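Local coordinates for protein Non-structural maintenance of chromosomes element 1 homolog (Xenopus laevis, PDB 7DG2) that probably acts as a RING-type E3 ubiquitin ligase that works with a MAGE partner within the SMC5-SMC6 complex, at residues L99-K104 against I120-L125. Numbering follows the deposited sequence.
Sequences LELFRK and ISILNL
Leu101 reaches from helix 96-111 to the neighbouring helix 119-128, where its two methyl groups meet Ile122 and Leu125. The side-chain contacts are apolar, and no hydrogen bond joins the two segments. CD1 of Leu101 does most of the touching: it lies 3.9 Å from CB of Leu125 and 3.8 Å from the carbonyl O of Ile122, so it packs against backbone as well as side chain. Both Leu101 methyls also meet the branch methyl of Ile122, with CG2 of Ile122 4.1 Å from CD1 of Leu101, and these two side chains run at about a right angle to each other. With CG of Leu101 anti to the backbone N (chi1 -179°), the branched end comes nearer the second helix than its CB direction alone would suggest.

The other branch of the contact is at Leu125, whose CD1 lies against the backbone of Lys104, 3.6 Å from its carbonyl O and 4.2 Å from its CB. Of the lysine side chain, CB is the part that meets Leu125; the chain then bends at chi2 and chi3 and takes NZ to a salt bridge with Glu107.

The segment axes approach to 10.0 Å at 129° between their N-to-C directions, nearer antiparallel than parallel but strongly inclined, within the Nse1 family region. Val139 of helix 136-148 packs against both Leu101 and Ile122, so a third helix adjoins the contact, while Phe102 packs on Met71 of the Nse4 chain and Arg103 makes a cation-pi contact with Phe75 of that chain. Aliphatic carbons meet one another and two backbone carbonyl oxygens, and the small 202 Å² interface is consistent with cohesion by van der Waals packing and burial of aliphatic surface, with no hydrogen bond across to fix the register.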
loop_
_atom_site.group_PDB
_atom_site.type_symbol
_atom_site.label_atom_id
_atom_site.label_comp_id
_atom_site.label_asym_id
_atom_site.label_seq_id
_atom_site.Cartn_x
_atom_site.Cartn_y
_atom_site.Cartn_z
ATOM N N LEU A 99 8.039 -5.548 -14.629
ATOM C CA LEU A 99 8.580 -4.196 -14.683
ATOM C C LEU A 99 9.231 -3.903 -16.035
ATOM O O LEU A 99 9.245 -2.746 -16.475
ATOM C CB LEU A 99 9.572 -3.988 -13.531
ATOM C CG LEU A 99 8.860 -3.949 -12.175
ATOM C CD1 LEU A 99 9.840 -3.726 -11.022
ATOM C CD2 LEU A 99 7.781 -2.857 -12.181
ATOM N N GLU A 100 9.756 -4.928 -16.719
ATOM C CA GLU A 100 10.199 -4.706 -18.091
ATOM C C GLU A 100 9.028 -4.261 -18.962
ATOM O O GLU A 100 9.148 -3.316 -19.759
ATOM C CB GLU A 100 10.832 -5.973 -18.673
ATOM C CG GLU A 100 11.485 -5.699 -20.034
ATOM C CD GLU A 100 11.972 -6.952 -20.753
ATOM O OE1 GLU A 100 12.040 -6.915 -22.009
ATOM O OE2 GLU A 100 12.265 -7.962 -20.075
ATOM N N LEU A 101 7.878 -4.911 -18.802
ATOM C CA LEU A 101 6.722 -4.513 -19.600
ATOM C C LEU A 101 6.253 -3.122 -19.195
ATOM O O LEU A 101 5.861 -2.330 -20.055
ATOM C CB LEU A 101 5.589 -5.535 -19.468
ATOM C CG LEU A 101 4.323 -5.231 -20.283
ATOM C CD1 LEU A 101 4.647 -5.119 -21.784
ATOM C CD2 LEU A 101 3.255 -6.296 -20.055
ATOM N N PHE A 102 6.305 -2.797 -17.893
ATOM C CA PHE A 102 5.960 -1.441 -17.477
ATOM C C PHE A 102 6.859 -0.421 -18.171
ATOM O O PHE A 102 6.376 0.592 -18.698
ATOM C CB PHE A 102 6.058 -1.268 -15.947
ATOM C CG PHE A 102 5.672 0.117 -15.510
ATOM C CD1 PHE A 102 4.341 0.468 -15.405
ATOM C CD2 PHE A 102 6.638 1.083 -15.280
ATOM C CE1 PHE A 102 3.986 1.761 -15.046
ATOM C CE2 PHE A 102 6.286 2.372 -14.943
ATOM C CZ PHE A 102 4.955 2.704 -14.830
ATOM N N ARG A 103 8.172 -0.688 -18.211
ATOM C CA ARG A 103 9.090 0.277 -18.805
ATOM C C ARG A 103 8.840 0.430 -20.301
ATOM O O ARG A 103 8.864 1.554 -20.819
ATOM C CB ARG A 103 10.541 -0.125 -18.556
ATOM C CG ARG A 103 10.953 -0.011 -17.077
ATOM C CD ARG A 103 12.477 -0.097 -16.902
ATOM N NE ARG A 103 13.045 -1.315 -17.469
ATOM C CZ ARG A 103 13.182 -2.465 -16.810
ATOM N NH1 ARG A 103 13.718 -3.522 -17.419
ATOM N NH2 ARG A 103 12.779 -2.571 -15.549
ATOM N N LYS A 104 8.600 -0.680 -21.009
ATOM C CA LYS A 104 8.340 -0.567 -22.447
ATOM C C LYS A 104 7.015 0.133 -22.711
ATOM O O LYS A 104 6.891 0.893 -23.682
ATOM C CB LYS A 104 8.356 -1.947 -23.119
ATOM C CG LYS A 104 9.696 -2.690 -23.035
ATOM C CD LYS A 104 10.848 -1.865 -23.601
ATOM C CE LYS A 104 10.725 -1.662 -25.106
ATOM N NZ LYS A 104 11.904 -0.906 -25.656
ATOM N N ILE A 120 -3.648 -3.615 -27.614
ATOM C CA ILE A 120 -2.896 -4.415 -28.578
ATOM C C ILE A 120 -1.421 -4.032 -28.559
ATOM O O ILE A 120 -0.540 -4.893 -28.658
ATOM C CB ILE A 120 -3.511 -4.274 -29.986
ATOM C CG1 ILE A 120 -4.792 -5.112 -30.070
ATOM C CG2 ILE A 120 -2.499 -4.719 -31.056
ATOM C CD1 ILE A 120 -5.562 -4.960 -31.394
ATOM N N SER A 121 -1.121 -2.733 -28.435
ATOM C CA SER A 121 0.281 -2.328 -28.438
ATOM C C SER A 121 1.012 -2.917 -27.231
ATOM O O SER A 121 2.158 -3.354 -27.355
ATOM C CB SER A 121 0.414 -0.796 -28.494
ATOM O OG SER A 121 0.201 -0.176 -27.232
ATOM N N ILE A 122 0.342 -2.995 -26.074
ATOM C CA ILE A 122 0.987 -3.564 -24.887
ATOM C C ILE A 122 1.160 -5.072 -25.036
ATOM O O ILE A 122 2.188 -5.636 -24.629
ATOM C CB ILE A 122 0.196 -3.197 -23.623
ATOM C CG1 ILE A 122 0.212 -1.689 -23.452
ATOM C CG2 ILE A 122 0.840 -3.857 -22.382
ATOM C CD1 ILE A 122 -0.797 -1.157 -22.443
ATOM N N LEU A 123 0.182 -5.746 -25.644
ATOM C CA LEU A 123 0.327 -7.174 -25.923
ATOM C C LEU A 123 1.488 -7.432 -26.874
ATOM O O LEU A 123 2.204 -8.435 -26.740
ATOM C CB LEU A 123 -0.982 -7.729 -26.497
ATOM C CG LEU A 123 -2.175 -7.749 -25.531
ATOM C CD1 LEU A 123 -3.478 -8.088 -26.251
ATOM C CD2 LEU A 123 -1.929 -8.743 -24.392
ATOM N N ASN A 124 1.692 -6.539 -27.852
ATOM C CA ASN A 124 2.808 -6.717 -28.774
ATOM C C ASN A 124 4.137 -6.440 -28.085
ATOM O O ASN A 124 5.108 -7.173 -28.297
ATOM C CB ASN A 124 2.625 -5.828 -30.015
ATOM C CG ASN A 124 1.524 -6.327 -30.921
ATOM O OD1 ASN A 124 1.111 -7.476 -30.821
ATOM N ND2 ASN A 124 1.008 -5.445 -31.800
ATOM N N LEU A 125 4.194 -5.413 -27.224
ATOM C CA LEU A 125 5.396 -5.205 -26.417
ATOM C C LEU A 125 5.714 -6.434 -25.581
ATOM O O LEU A 125 6.881 -6.838 -25.473
ATOM C CB LEU A 125 5.207 -3.996 -25.500
ATOM C CG LEU A 125 5.085 -2.651 -26.203
ATOM C CD1 LEU A 125 4.726 -1.581 -25.154
ATOM C CD2 LEU A 125 6.386 -2.303 -26.915
#